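Local coordinates for protein RsfP (Uncultured bacterium, PDB 4GLJ) that probably catalyses the phosphate-dependent cleavage of methylthioadenosine to adenine and a phosphorylated sugar, and binds the dye rhodamine B, at residues A[15-20]-A[88-93]; A[47-52]-A[60-65]; A[77-82]-A[204-209]; A[211-216]-A[265-270]. All blocks are in the same frame, centred on the assembly; numbering follows the deposited sequence. Where two conformers were deposited one is given.

Contact 1 of 4, residues A[15-20]-A[88-93]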
loop_
_atom_site.group_PDB
_atom_site.type_symbol
_atom_site.label_atom_id
_atom_site.label_comp_id
_atom_site.label_asym_id
_atom_site.label_seq_id
_atom_site.Cartn_x
_atom_site.Cartn_y
_atom_site.Cartn_z
ATOM N N ASP A 15 17.348 -30.149 1.227
ATOM C CA ASP A 15 17.672 -29.370 0.056
ATOM C C ASP A 15 16.378 -28.734 -0.464
ATOM O O ASP A 15 16.422 -27.800 -1.274
ATOM C CB ASP A 15 18.178 -30.384 -0.959
ATOM C CG ASP A 15 18.703 -29.766 -2.213
ATOM O OD1 ASP A 15 19.591 -28.892 -2.114
ATOM O OD2 ASP A 15 18.273 -30.220 -3.319
ATOM N N ILE A 16 15.252 -29.312 -0.060
ATOM C CA ILE A 16 13.950 -29.027 -0.663
ATOM C C ILE A 16 12.943 -28.788 0.468
ATOM O O ILE A 16 12.973 -29.540 1.461
ATOM C CB ILE A 16 13.418 -30.256 -1.442
ATOM C CG1 ILE A 16 14.404 -30.640 -2.552
ATOM C CG2 ILE A 16 12.007 -29.923 -2.043
ATOM C CD1 ILE A 16 14.135 -32.049 -3.131
ATOM N N ALA A 17 12.109 -27.746 0.331
ATOM C CA ALA A 17 11.075 -27.430 1.309
ATOM C C ALA A 17 9.751 -27.226 0.658
ATOM O O ALA A 17 9.645 -26.698 -0.455
ATOM C CB ALA A 17 11.480 -26.218 2.137
ATOM N N ILE A 18 8.709 -27.662 1.349
ATOM C CA ILE A 18 7.369 -27.409 0.913
ATOM C C ILE A 18 6.746 -26.462 1.965
ATOM O O ILE A 18 6.773 -26.763 3.184
ATOM C CB ILE A 18 6.556 -28.697 0.881
ATOM C CG1 ILE A 18 7.264 -29.793 0.031
ATOM C CG2 ILE A 18 5.101 -28.461 0.451
ATOM C CD1 ILE A 18 7.473 -29.352 -1.427
ATOM N N ILE A 19 6.145 -25.353 1.483
ATOM C CA ILE A 19 5.458 -24.421 2.375
ATOM C C ILE A 19 4.021 -24.634 2.066
ATOM O O ILE A 19 3.534 -24.375 0.949
ATOM C CB ILE A 19 5.861 -22.918 2.184
ATOM C CG1 ILE A 19 7.346 -22.746 2.416
ATOM C CG2 ILE A 19 4.972 -22.056 3.124
ATOM C CD1 ILE A 19 7.857 -21.317 2.226
ATOM N N GLY A 20 3.304 -25.205 3.053
ATOM C CA GLY A 20 1.938 -25.597 2.844
ATOM C C GLY A 20 0.913 -24.528 3.261
ATOM O O GLY A 20 0.940 -24.101 4.449
ATOM N N LEU A 88 18.465 -24.574 7.124
ATOM C CA LEU A 88 18.467 -26.051 6.914
ATOM C C LEU A 88 19.215 -26.397 5.620
ATOM O O LEU A 88 19.395 -27.557 5.288
ATOM C CB LEU A 88 16.998 -26.544 6.853
ATOM C CG LEU A 88 16.231 -26.507 8.194
ATOM C CD1 LEU A 88 14.721 -26.759 8.060
ATOM C CD2 LEU A 88 16.862 -27.557 9.116
ATOM N N GLY A 89 19.593 -25.374 4.853
ATOM C CA GLY A 89 20.278 -25.554 3.573
ATOM C C GLY A 89 19.363 -25.729 2.385
ATOM O O GLY A 89 19.760 -26.210 1.330
ATOM N N VAL A 90 18.108 -25.322 2.538
ATOM C CA VAL A 90 17.121 -25.495 1.473
ATOM C C VAL A 90 17.552 -24.648 0.284
ATOM O O VAL A 90 17.931 -23.476 0.427
ATOM C CB VAL A 90 15.716 -25.044 1.983
ATOM C CG1 VAL A 90 14.679 -24.938 0.860
ATOM C CG2 VAL A 90 15.267 -26.019 3.094
ATOM N N ARG A 91 17.517 -25.260 -0.881
ATOM C CA ARG A 91 17.906 -24.635 -2.123
ATOM C C ARG A 91 16.667 -24.479 -3.005
ATOM O O ARG A 91 16.675 -23.695 -3.942
ATOM C CB ARG A 91 18.941 -25.535 -2.817
ATOM C CG ARG A 91 20.235 -25.649 -1.998
ATOM C CD ARG A 91 21.151 -26.741 -2.522
ATOM N NE ARG A 91 21.403 -26.539 -3.932
ATOM C CZ ARG A 91 21.229 -27.438 -4.878
ATOM N NH1 ARG A 91 20.846 -28.671 -4.601
ATOM N NH2 ARG A 91 21.453 -27.075 -6.108
ATOM N N TYR A 92 15.632 -25.263 -2.690
ATOM C CA TYR A 92 14.390 -25.223 -3.506
ATOM C C TYR A 92 13.190 -25.177 -2.611
ATOM O O TYR A 92 13.082 -25.958 -1.710
ATOM C CB TYR A 92 14.208 -26.446 -4.415
ATOM C CG TYR A 92 15.413 -26.703 -5.363
ATOM C CD1 TYR A 92 15.563 -25.990 -6.570
ATOM C CD2 TYR A 92 16.426 -27.589 -4.981
ATOM C CE1 TYR A 92 16.652 -26.228 -7.422
ATOM C CE2 TYR A 92 17.548 -27.839 -5.806
ATOM C CZ TYR A 92 17.631 -27.167 -7.021
ATOM O OH TYR A 92 18.713 -27.417 -7.826
ATOM N N ILE A 93 12.278 -24.220 -2.878
ATOM C CA ILE A 93 10.953 -24.167 -2.177
ATOM C C ILE A 93 9.817 -24.301 -3.180
ATOM O O ILE A 93 9.824 -23.627 -4.213
ATOM C CB ILE A 93 10.745 -22.806 -1.421
ATOM C CG1 ILE A 93 11.761 -22.754 -0.276
ATOM C CG2 ILE A 93 9.314 -22.692 -0.870
ATOM C CD1 ILE A 93 11.805 -21.381 0.424
HETATM O O HOH W 1 20.839 -28.560 0.497
#

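Contact 2 of 4, residues A[47-52]-A[60-65]. With PO4 (phosphate ion), chain D.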
loop_
_atom_site.group_PDB
_atom_site.type_symbol
_atom_site.label_atom_id
_atom_site.label_comp_id
_atom_site.label_asym_id
_atom_site.label_seq_id
_atom_site.Cartn_x
_atom_site.Cartn_y
_atom_site.Cartn_z
ATOM N N ASP A 47 5.417 -22.530 12.609
ATOM C CA ASP A 47 5.255 -23.744 13.418
ATOM C C ASP A 47 6.616 -24.443 13.379
ATOM O O ASP A 47 7.483 -24.044 12.581
ATOM C CB ASP A 47 4.200 -24.599 12.710
ATOM C CG ASP A 47 3.772 -25.828 13.487
ATOM O OD1 ASP A 47 4.078 -25.972 14.709
ATOM O OD2 ASP A 47 3.120 -26.691 12.817
ATOM N N ASP A 48 6.803 -25.485 14.192
ATOM C CA ASP A 48 7.976 -26.349 14.064
ATOM C C ASP A 48 8.041 -26.874 12.631
ATOM O O ASP A 48 7.026 -27.186 12.045
ATOM C CB ASP A 48 7.861 -27.529 15.030
ATOM C CG ASP A 48 7.951 -27.111 16.488
ATOM O OD1 ASP A 48 8.359 -25.963 16.795
ATOM O OD2 ASP A 48 7.620 -27.933 17.344
ATOM N N ILE A 49 9.213 -26.843 12.022
ATOM C CA ILE A 49 9.395 -27.417 10.723
ATOM C C ILE A 49 9.477 -28.957 10.827
ATOM O O ILE A 49 10.198 -29.515 11.689
ATOM C CB ILE A 49 10.619 -26.757 10.099
ATOM C CG1 ILE A 49 10.225 -25.311 9.726
ATOM C CG2 ILE A 49 11.123 -27.512 8.869
ATOM C CD1 ILE A 49 11.419 -24.407 9.749
ATOM N N VAL A 50 8.656 -29.634 10.025
ATOM C CA VAL A 50 8.705 -31.115 9.963
ATOM C C VAL A 50 9.698 -31.593 8.866
ATOM O O VAL A 50 9.660 -31.147 7.712
ATOM C CB VAL A 50 7.331 -31.783 9.720
ATOM C CG1 VAL A 50 7.483 -33.318 9.645
ATOM C CG2 VAL A 50 6.343 -31.497 10.850
ATOM N N LEU A 51 10.613 -32.459 9.261
ATOM C CA LEU A 51 11.548 -33.108 8.334
ATOM C C LEU A 51 11.186 -34.575 8.182
ATOM O O LEU A 51 10.868 -35.267 9.145
ATOM C CB LEU A 51 13.008 -32.965 8.780
ATOM C CG LEU A 51 13.463 -31.498 8.853
ATOM C CD1 LEU A 51 14.628 -31.393 9.817
ATOM C CD2 LEU A 51 13.867 -31.005 7.490
ATOM N N GLY A 52 11.230 -35.043 6.947
ATOM C CA GLY A 52 10.936 -36.437 6.697
ATOM C C GLY A 52 11.469 -36.762 5.324
ATOM O O GLY A 52 11.941 -35.855 4.614
ATOM N N ALA A 60 11.784 -30.598 3.910
ATOM C CA ALA A 60 11.275 -29.816 5.052
ATOM C C ALA A 60 9.845 -29.335 4.729
ATOM O O ALA A 60 9.593 -28.818 3.636
ATOM C CB ALA A 60 12.185 -28.614 5.297
ATOM N N PHE A 61 8.920 -29.499 5.665
ATOM C CA PHE A 61 7.519 -29.117 5.453
ATOM C C PHE A 61 7.202 -28.033 6.506
ATOM O O PHE A 61 7.457 -28.237 7.715
ATOM C CB PHE A 61 6.508 -30.280 5.628
ATOM C CG PHE A 61 5.072 -29.822 5.445
ATOM C CD1 PHE A 61 4.583 -29.514 4.157
ATOM C CD2 PHE A 61 4.236 -29.573 6.557
ATOM C CE1 PHE A 61 3.276 -29.025 3.980
ATOM C CE2 PHE A 61 2.926 -29.066 6.381
ATOM C CZ PHE A 61 2.446 -28.813 5.095
ATOM N N LEU A 62 6.723 -26.888 6.038
ATOM C CA LEU A 62 6.400 -25.760 6.964
ATOM C C LEU A 62 4.918 -25.401 6.674
ATOM O O LEU A 62 4.565 -25.154 5.524
ATOM C CB LEU A 62 7.319 -24.581 6.668
ATOM C CG LEU A 62 7.029 -23.285 7.462
ATOM C CD1 LEU A 62 6.785 -23.687 8.919
ATOM C CD2 LEU A 62 8.245 -22.379 7.393
ATOM N N THR A 63 4.054 -25.449 7.696
ATOM C CA THR A 63 2.641 -25.033 7.535
ATOM C C THR A 63 2.615 -23.568 7.673
ATOM O O THR A 63 2.846 -23.072 8.771
ATOM C CB THR A 63 1.767 -25.563 8.679
ATOM O OG1 THR A 63 1.988 -26.957 8.758
ATOM C CG2 THR A 63 0.322 -25.305 8.351
ATOM N N ARG A 64 2.342 -22.849 6.573
ATOM C CA ARG A 64 2.389 -21.418 6.611
ATOM C C ARG A 64 1.506 -20.734 7.728
ATOM O O ARG A 64 1.933 -19.745 8.398
ATOM C CB ARG A 64 1.972 -20.922 5.187
ATOM C CG ARG A 64 2.014 -19.443 5.107
ATOM C CD ARG A 64 1.605 -18.927 3.754
ATOM N NE ARG A 64 2.467 -19.366 2.639
ATOM C CZ ARG A 64 2.132 -20.166 1.627
ATOM N NH1 ARG A 64 0.952 -20.784 1.582
ATOM N NH2 ARG A 64 3.033 -20.425 0.659
ATOM N N HIS A 65 0.295 -21.251 7.904
ATOM C CA HIS A 65 -0.672 -20.647 8.865
ATOM C C HIS A 65 -0.575 -21.155 10.256
ATOM O O HIS A 65 -1.322 -20.702 11.107
ATOM C CB HIS A 65 -2.098 -20.786 8.370
ATOM C CG HIS A 65 -2.370 -19.995 7.110
ATOM N ND1 HIS A 65 -2.575 -18.668 7.122
ATOM C CD2 HIS A 65 -2.353 -20.378 5.770
ATOM C CE1 HIS A 65 -2.782 -18.214 5.854
ATOM N NE2 HIS A 65 -2.616 -19.253 5.022
HETATM P P PO4 D . -2.558 -19.830 1.457
HETATM O O1 PO4 D . -3.871 -19.316 1.973
HETATM O O2 PO4 D . -2.920 -21.195 0.922
HETATM O O3 PO4 D . -2.142 -18.854 0.420
HETATM O O4 PO4 D . -1.498 -19.970 2.545
HETATM O O HOH W 2 5.228 -27.404 9.805
#

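Contact 3 of 4, residues A[77-82]-A[204-209]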
loop_
_atom_site.group_PDB
_atom_site.type_symbol
_atom_site.label_atom_id
_atom_site.label_comp_id
_atom_site.label_asym_id
_atom_site.label_seq_id
_atom_site.Cartn_x
_atom_site.Cartn_y
_atom_site.Cartn_z
ATOM N N PRO A 77 4.854 -15.023 9.995
ATOM C CA PRO A 77 6.182 -14.475 10.126
ATOM C C PRO A 77 7.035 -14.891 8.890
ATOM O O PRO A 77 7.931 -15.804 8.969
ATOM C CB PRO A 77 6.699 -15.158 11.423
ATOM C CG PRO A 77 6.087 -16.562 11.339
ATOM C CD PRO A 77 4.726 -16.330 10.704
ATOM N N TYR A 78 6.850 -14.161 7.789
ATOM C CA TYR A 78 7.521 -14.574 6.529
ATOM C C TYR A 78 9.045 -14.579 6.650
ATOM O O TYR A 78 9.650 -15.482 6.102
ATOM C CB TYR A 78 7.109 -13.576 5.412
ATOM C CG TYR A 78 5.654 -13.728 5.049
ATOM C CD1 TYR A 78 5.233 -14.744 4.232
ATOM C CD2 TYR A 78 4.706 -12.852 5.612
ATOM C CE1 TYR A 78 3.879 -14.890 3.950
ATOM C CE2 TYR A 78 3.343 -13.010 5.338
ATOM C CZ TYR A 78 2.958 -14.043 4.584
ATOM O OH TYR A 78 1.651 -14.200 4.282
ATOM N N ARG A 79 9.666 -13.581 7.275
ATOM C CA ARG A 79 11.106 -13.528 7.409
ATOM C C ARG A 79 11.686 -14.661 8.254
ATOM O O ARG A 79 12.578 -15.291 7.814
ATOM C CB ARG A 79 11.554 -12.176 7.960
ATOM C CG ARG A 79 11.600 -11.018 6.982
ATOM C CD ARG A 79 11.982 -9.717 7.654
ATOM N NE ARG A 79 11.104 -9.443 8.759
ATOM C CZ ARG A 79 11.312 -8.560 9.714
ATOM N NH1 ARG A 79 12.376 -7.802 9.731
ATOM N NH2 ARG A 79 10.417 -8.446 10.649
ATOM N N ALA A 80 11.114 -14.950 9.423
ATOM C CA ALA A 80 11.458 -16.199 10.178
ATOM C C ALA A 80 11.327 -17.482 9.421
ATOM O O ALA A 80 12.205 -18.332 9.516
ATOM C CB ALA A 80 10.729 -16.253 11.540
ATOM N N ASN A 81 10.252 -17.662 8.669
ATOM C CA ASN A 81 10.031 -18.914 7.934
ATOM C C ASN A 81 11.119 -19.141 6.869
ATOM O O ASN A 81 11.676 -20.230 6.769
ATOM C CB ASN A 81 8.673 -18.862 7.220
ATOM C CG ASN A 81 7.486 -18.964 8.193
ATOM O OD1 ASN A 81 7.691 -19.336 9.373
ATOM N ND2 ASN A 81 6.252 -18.706 7.704
ATOM N N ILE A 82 11.445 -18.082 6.129
ATOM C CA ILE A 82 12.399 -18.218 5.010
ATOM C C ILE A 82 13.746 -18.318 5.650
ATOM O O ILE A 82 14.546 -19.126 5.215
ATOM C CB ILE A 82 12.259 -16.966 4.044
ATOM C CG1 ILE A 82 10.948 -17.040 3.236
ATOM C CG2 ILE A 82 13.445 -16.908 3.079
ATOM C CD1 ILE A 82 10.702 -18.326 2.449
ATOM N N ALA A 204 7.898 -14.737 -1.746
ATOM C CA ALA A 204 8.746 -14.880 -2.963
ATOM C C ALA A 204 9.971 -13.928 -2.949
ATOM O O ALA A 204 11.071 -14.301 -3.429
ATOM C CB ALA A 204 7.956 -14.693 -4.275
ATOM N N LYS A 205 9.763 -12.681 -2.486
ATOM C CA LYS A 205 10.856 -11.691 -2.374
ATOM C C LYS A 205 11.948 -12.205 -1.375
ATOM O O LYS A 205 13.152 -12.058 -1.611
ATOM C CB LYS A 205 10.266 -10.332 -1.867
ATOM C CG LYS A 205 9.453 -9.623 -2.974
ATOM C CD LYS A 205 8.850 -8.320 -2.408
ATOM C CE LYS A 205 8.312 -7.555 -3.642
ATOM N NZ LYS A 205 7.429 -6.373 -3.265
ATOM N N LEU A 206 11.516 -12.620 -0.221
ATOM C CA LEU A 206 12.405 -13.083 0.838
ATOM C C LEU A 206 13.199 -14.331 0.394
ATOM O O LEU A 206 14.402 -14.432 0.654
ATOM C CB LEU A 206 11.599 -13.351 2.133
ATOM C CG LEU A 206 10.989 -12.008 2.673
ATOM C CD1 LEU A 206 9.913 -12.269 3.741
ATOM C CD2 LEU A 206 12.079 -11.072 3.243
ATOM N N ALA A 207 12.530 -15.255 -0.277
ATOM C CA ALA A 207 13.184 -16.478 -0.794
ATOM C C ALA A 207 14.262 -16.027 -1.786
ATOM O O ALA A 207 15.398 -16.568 -1.785
ATOM C CB ALA A 207 12.133 -17.382 -1.497
ATOM N N ARG A 208 13.957 -15.036 -2.641
ATOM C CA ARG A 208 14.953 -14.566 -3.608
ATOM C C ARG A 208 16.165 -13.945 -2.886
ATOM O O ARG A 208 17.326 -14.218 -3.235
ATOM C CB ARG A 208 14.326 -13.553 -4.569
ATOM C CG ARG A 208 15.218 -13.091 -5.715
ATOM C CD ARG A 208 15.814 -14.188 -6.635
ATOM N NE ARG A 208 14.743 -15.066 -7.144
ATOM C CZ ARG A 208 14.075 -14.829 -8.278
ATOM N NH1 ARG A 208 14.409 -13.760 -9.042
ATOM N NH2 ARG A 208 13.164 -15.696 -8.728
ATOM N N GLU A 209 15.901 -13.112 -1.872
ATOM C CA GLU A 209 17.002 -12.507 -1.102
ATOM C C GLU A 209 17.829 -13.548 -0.381
ATOM O O GLU A 209 19.026 -13.300 -0.081
ATOM C CB GLU A 209 16.476 -11.532 -0.042
ATOM C CG GLU A 209 15.897 -10.263 -0.680
ATOM C CD GLU A 209 15.475 -9.241 0.349
ATOM O OE1 GLU A 209 15.354 -9.632 1.554
ATOM O OE2 GLU A 209 15.242 -8.047 -0.054
#

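Contact 4 of 4, residues A[211-216]-A[265-270]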
loop_
_atom_site.group_PDB
_atom_site.type_symbol
_atom_site.label_atom_id
_atom_site.label_comp_id
_atom_site.label_asym_id
_atom_site.label_seq_id
_atom_site.Cartn_x
_atom_site.Cartn_y
_atom_site.Cartn_z
ATOM N N SER A 211 18.576 -16.317 -1.616
ATOM C CA SER A 211 19.161 -17.147 -2.700
ATOM C C SER A 211 18.528 -18.563 -2.790
ATOM O O SER A 211 19.222 -19.539 -3.060
ATOM C CB SER A 211 20.695 -17.228 -2.502
ATOM O OG SER A 211 21.279 -15.920 -2.580
ATOM N N ILE A 212 17.218 -18.672 -2.588
ATOM C CA ILE A 212 16.517 -19.958 -2.667
ATOM C C ILE A 212 15.546 -19.933 -3.838
ATOM O O ILE A 212 14.776 -18.982 -3.972
ATOM C CB ILE A 212 15.706 -20.237 -1.393
ATOM C CG1 ILE A 212 16.582 -20.255 -0.150
ATOM C CG2 ILE A 212 14.887 -21.535 -1.527
ATOM C CD1 ILE A 212 15.823 -20.273 1.205
ATOM N N ALA A 213 15.561 -20.962 -4.669
ATOM C CA ALA A 213 14.704 -21.035 -5.814
ATOM C C ALA A 213 13.320 -21.304 -5.304
ATOM O O ALA A 213 13.120 -22.111 -4.419
ATOM C CB ALA A 213 15.184 -22.154 -6.780
ATOM N N TYR A 214 12.343 -20.592 -5.842
ATOM C CA TYR A 214 11.034 -20.566 -5.226
ATOM C C TYR A 214 10.040 -20.515 -6.350
ATOM O O TYR A 214 10.143 -19.680 -7.272
ATOM C CB TYR A 214 10.860 -19.326 -4.338
ATOM C CG TYR A 214 9.459 -19.103 -3.722
ATOM C CD1 TYR A 214 8.423 -18.516 -4.505
ATOM C CD2 TYR A 214 9.224 -19.383 -2.396
ATOM C CE1 TYR A 214 7.155 -18.304 -3.988
ATOM C CE2 TYR A 214 7.960 -19.189 -1.828
ATOM C CZ TYR A 214 6.932 -18.630 -2.633
ATOM O OH TYR A 214 5.693 -18.358 -2.045
ATOM N N ALA A 215 9.067 -21.435 -6.298
ATOM C CA ALA A 215 7.936 -21.389 -7.242
ATOM C C ALA A 215 6.642 -21.817 -6.551
ATOM O O ALA A 215 6.655 -22.362 -5.435
ATOM C CB ALA A 215 8.191 -22.182 -8.539
ATOM N N THR A 216 5.512 -21.601 -7.223
ATOM C CA THR A 216 4.205 -21.741 -6.526
ATOM C C THR A 216 3.363 -22.784 -7.274
ATOM O O THR A 216 3.294 -22.759 -8.488
ATOM C CB THR A 216 3.465 -20.384 -6.517
ATOM O OG1 THR A 216 4.217 -19.476 -5.649
ATOM C CG2 THR A 216 2.044 -20.539 -5.912
ATOM N N PRO A 265 18.059 -28.712 -10.878
ATOM C CA PRO A 265 18.221 -27.637 -11.845
ATOM C C PRO A 265 18.971 -26.451 -11.258
ATOM O O PRO A 265 18.938 -26.198 -10.056
ATOM C CB PRO A 265 16.771 -27.260 -12.213
ATOM C CG PRO A 265 15.976 -27.687 -11.035
ATOM C CD PRO A 265 16.634 -28.961 -10.560
ATOM N N LYS A 266 19.711 -25.778 -12.114
ATOM C CA LYS A 266 20.466 -24.615 -11.715
ATOM C C LYS A 266 19.410 -23.511 -11.664
ATOM O O LYS A 266 18.504 -23.452 -12.516
ATOM C CB LYS A 266 21.520 -24.327 -12.788
ATOM C CG LYS A 266 22.946 -24.246 -12.277
ATOM C CD LYS A 266 23.929 -24.374 -13.442
ATOM C CE LYS A 266 24.968 -23.250 -13.437
ATOM N NZ LYS A 266 24.292 -21.908 -13.309
ATOM N N SER A 267 19.464 -22.675 -10.637
ATOM C CA SER A 267 18.526 -21.575 -10.560
ATOM C C SER A 267 19.271 -20.227 -10.528
ATOM O O SER A 267 20.257 -20.058 -9.812
ATOM C CB SER A 267 17.642 -21.722 -9.304
ATOM O OG SER A 267 16.679 -20.650 -9.257
ATOM N N ILE A 268 18.765 -19.245 -11.266
ATOM C CA ILE A 268 19.287 -17.911 -11.123
ATOM C C ILE A 268 19.133 -17.404 -9.672
ATOM O O ILE A 268 19.942 -16.596 -9.240
ATOM C CB ILE A 268 18.805 -16.916 -12.218
ATOM C CG1 ILE A 268 17.264 -16.720 -12.282
ATOM C CG2 ILE A 268 19.270 -17.376 -13.618
ATOM C CD1 ILE A 268 16.339 -17.189 -11.158
ATOM N N ALA A 269 18.175 -17.949 -8.893
ATOM C CA ALA A 269 17.996 -17.503 -7.485
ATOM C C ALA A 269 19.248 -17.785 -6.651
ATOM O O ALA A 269 19.522 -17.079 -5.659
ATOM C CB ALA A 269 16.761 -18.124 -6.828
ATOM N N HIS A 270 19.988 -18.794 -7.050
ATOM C CA HIS A 270 21.101 -19.286 -6.297
ATOM C C HIS A 270 22.226 -18.313 -6.148
ATOM O O HIS A 270 22.994 -18.406 -5.215
ATOM C CB HIS A 270 21.538 -20.646 -6.805
ATOM C CG HIS A 270 20.527 -21.731 -6.564
ATOM N ND1 HIS A 270 20.439 -22.797 -7.321
ATOM C CD2 HIS A 270 19.544 -21.859 -5.608
ATOM C CE1 HIS A 270 19.463 -23.569 -6.882
ATOM N NE2 HIS A 270 18.921 -22.993 -5.835
#

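Contact 1 of 4, residues A[15-20]-A[88-93]
The backbone O of D15 is gripped by two successive amide groups of the facing chain. R91 N reaches it at 2.8 Å from above the carbonyl plane, while Y92 N, at 3.0 Å, donates within that plane. This double acceptance starts a short parallel ladder, which A17 N continues by donating to Y92 O at 2.9 Å; I16 pairs with Y92 and A17 with I93.

The D15 side chain adds a second layer. CG is anti to the backbone N (chi1 -174°), and the carboxylate it bears lies beside R91 and Y92. OD2 meets the edge of the Y92 ring in its plane, 3.5 Å from CE2, with the carboxylate turned 81° to the ring. In one of two modelled conformers of R91, NH1 forms a salt bridge with the syn lone pair of D15 OD1, but the detail is doubtful, since OD1 is then too close to CD. A water donates to D15 OD1 and to G89 O, linking the carboxylate to the Schellman motif that ends the preceding helix. An alanine at D15 would probably leave R91 without its acidic mate in that conformer and the water without one of its acceptors, although the backbone ladder could persist.

On the A17 and I93 side, A17 CB lies 3.7 Å from V90 CG1, and I19 CD1 is the same distance from I93 CG2. Helix 78-87 covers this face through L85 and I82. Helix 237-263 covers the opposite face at I16 and Y92, and strand 57-63 flanks strand 16-20 along its other edge.

Contact 2 of 4, residues A[47-52]-A[60-65]
The beta hairpin of strands 49-54 and 57-63 is joined here by V50 and F61, an antiparallel hydrogen-bonded pair. V50 N donates to F61 O at 3.0 Å, and F61 N returns the bond to V50 O at 2.7 Å. Toward the open end of the hairpin, a water donates to D48 O and F61 O and accepts from T63 N, bridging the strands where they part.

Side chains alternate between the two faces. A60 CB touches both L51 CD2, 3.7 Å away, and I49 CG2. L62 has CG anti to its backbone N (chi1 175°), and from there chi2 (44°) sets CD1 3.9 Å from I49 CG1. V50 and F61 meet on the other face through their CB atoms.

Just past the strand, R64 and H65 turn to a bound phosphate. R64 NH1 and H65 NE2 each donate to its O4 at 2.8 Å, and E203 forms a salt bridge with R64 NE. A leucine in place of R64 would probably leave O4 with one donor fewer and E203 without this charged mate. S22, A98 and T199 also bind the ion. Although it probably came from the crystallisation liquor, this set of donors is consistent with the phosphate site of a methylthioadenosine phosphorylase.

Contact 3 of 4, residues A[77-82]-A[204-209]
Apolar contacts carry the meeting of I82 and Y78 with L206, where the helical segments 78-82 and 204-209 pass each other at 41° with their axes 9.6 Å apart. L206 carries most of the contact. Its CG stands anti to the carbonyl carbon (chi1 -65°), and the two methyls beyond divide their partners: CD1 touches Y78 CB at 3.5 Å, and CD2 lies 3.8 Å from CG of R79, against the aliphatic stem of that side chain. I82 fills the other flank, with CG1 3.9 Å from L206 CB and CD1 more loosely set against A207 CB, at 4.3 Å.

A side-chain-to-backbone contact supplements these: I82 CG2 rests 3.6 Å from L206 O, so the isoleucine branch packs directly on the helix backbone.

Polar groups take their partners elsewhere. Y78 OH bonds to P73 O, and it is CB, not the ring's far end, that touches L206. E209 OE2 bonds to T127 and to Q178 of the second subunit, placing helix 200-209 near a subunit boundary.

Both helices also lean on the central sheet. I82 of helix 78-87 reaches I93 on strand 92-101 and I19 on strand 16-20, while A204 and A207 of helix 200-209 pack against Y214 on strand 213-221.

Contact 4 of 4, residues A[211-216]-A[265-270]
S211 and A269 meet where a Schellman motif at the end of helix 200-209 lies against an ST turn formed by S267. S211, with positive phi, is the C-prime residue of the former, and its CA makes a CH...O contact with A269 O at 3.0 Å. In the turn, S267 OG accepts from A269 N at 3.1 Å; OG stands anti to the backbone N (chi1 -178°), which brings it to this amide.

The tight part of the contact is built from small groups. A213 CB lies 3.3 Å from S267 OG and 3.5 Å from S267 CB, and A269 CB approaches I212 O at 3.6 Å. The methyls of A213 and A269 are farther apart, at 4.3 Å. With little more than single carbons between them, the start of strand 213-221 and the 3-10 segment that starts at I268 come together almost backbone to backbone. R208 and V147 add cover around A269 and A213, respectively.

The outer side is looser. S211 is partly exposed, and its OG stays 3.7 Å from A269 O. I268, which does not touch the strand, is exposed, as is K266 farther back along the loop. H270 is partly exposed, with S267 CB over one face of its ring, toward the rim; NE2 bonded to R91 O, and an edge-to-face meeting with Y92, help hold the turn of the ring. At the ring's edge, S211 O lies in its plane, 3.5 Å from H270 CD2.

From the N terminus, strand 16-20 waits some seventy residues for its partner at 92-93, so contact 1 closes a long loop. The hairpin of contact 2 is nested inside that loop and borders strand 16-20 on its other edge. Contact 3 starts from helix 78-87, still within the loop, but closes only at helix 200-209; it therefore crosses contact 1. Contact 4 follows in series with all three, opening as that helix ends and closing after helix 237-263. Together they span five neighbouring strands, from 49-54 through 57-63, 16-20 and 92-101 to 213-221, with contact 3 joining two helices that pack on them.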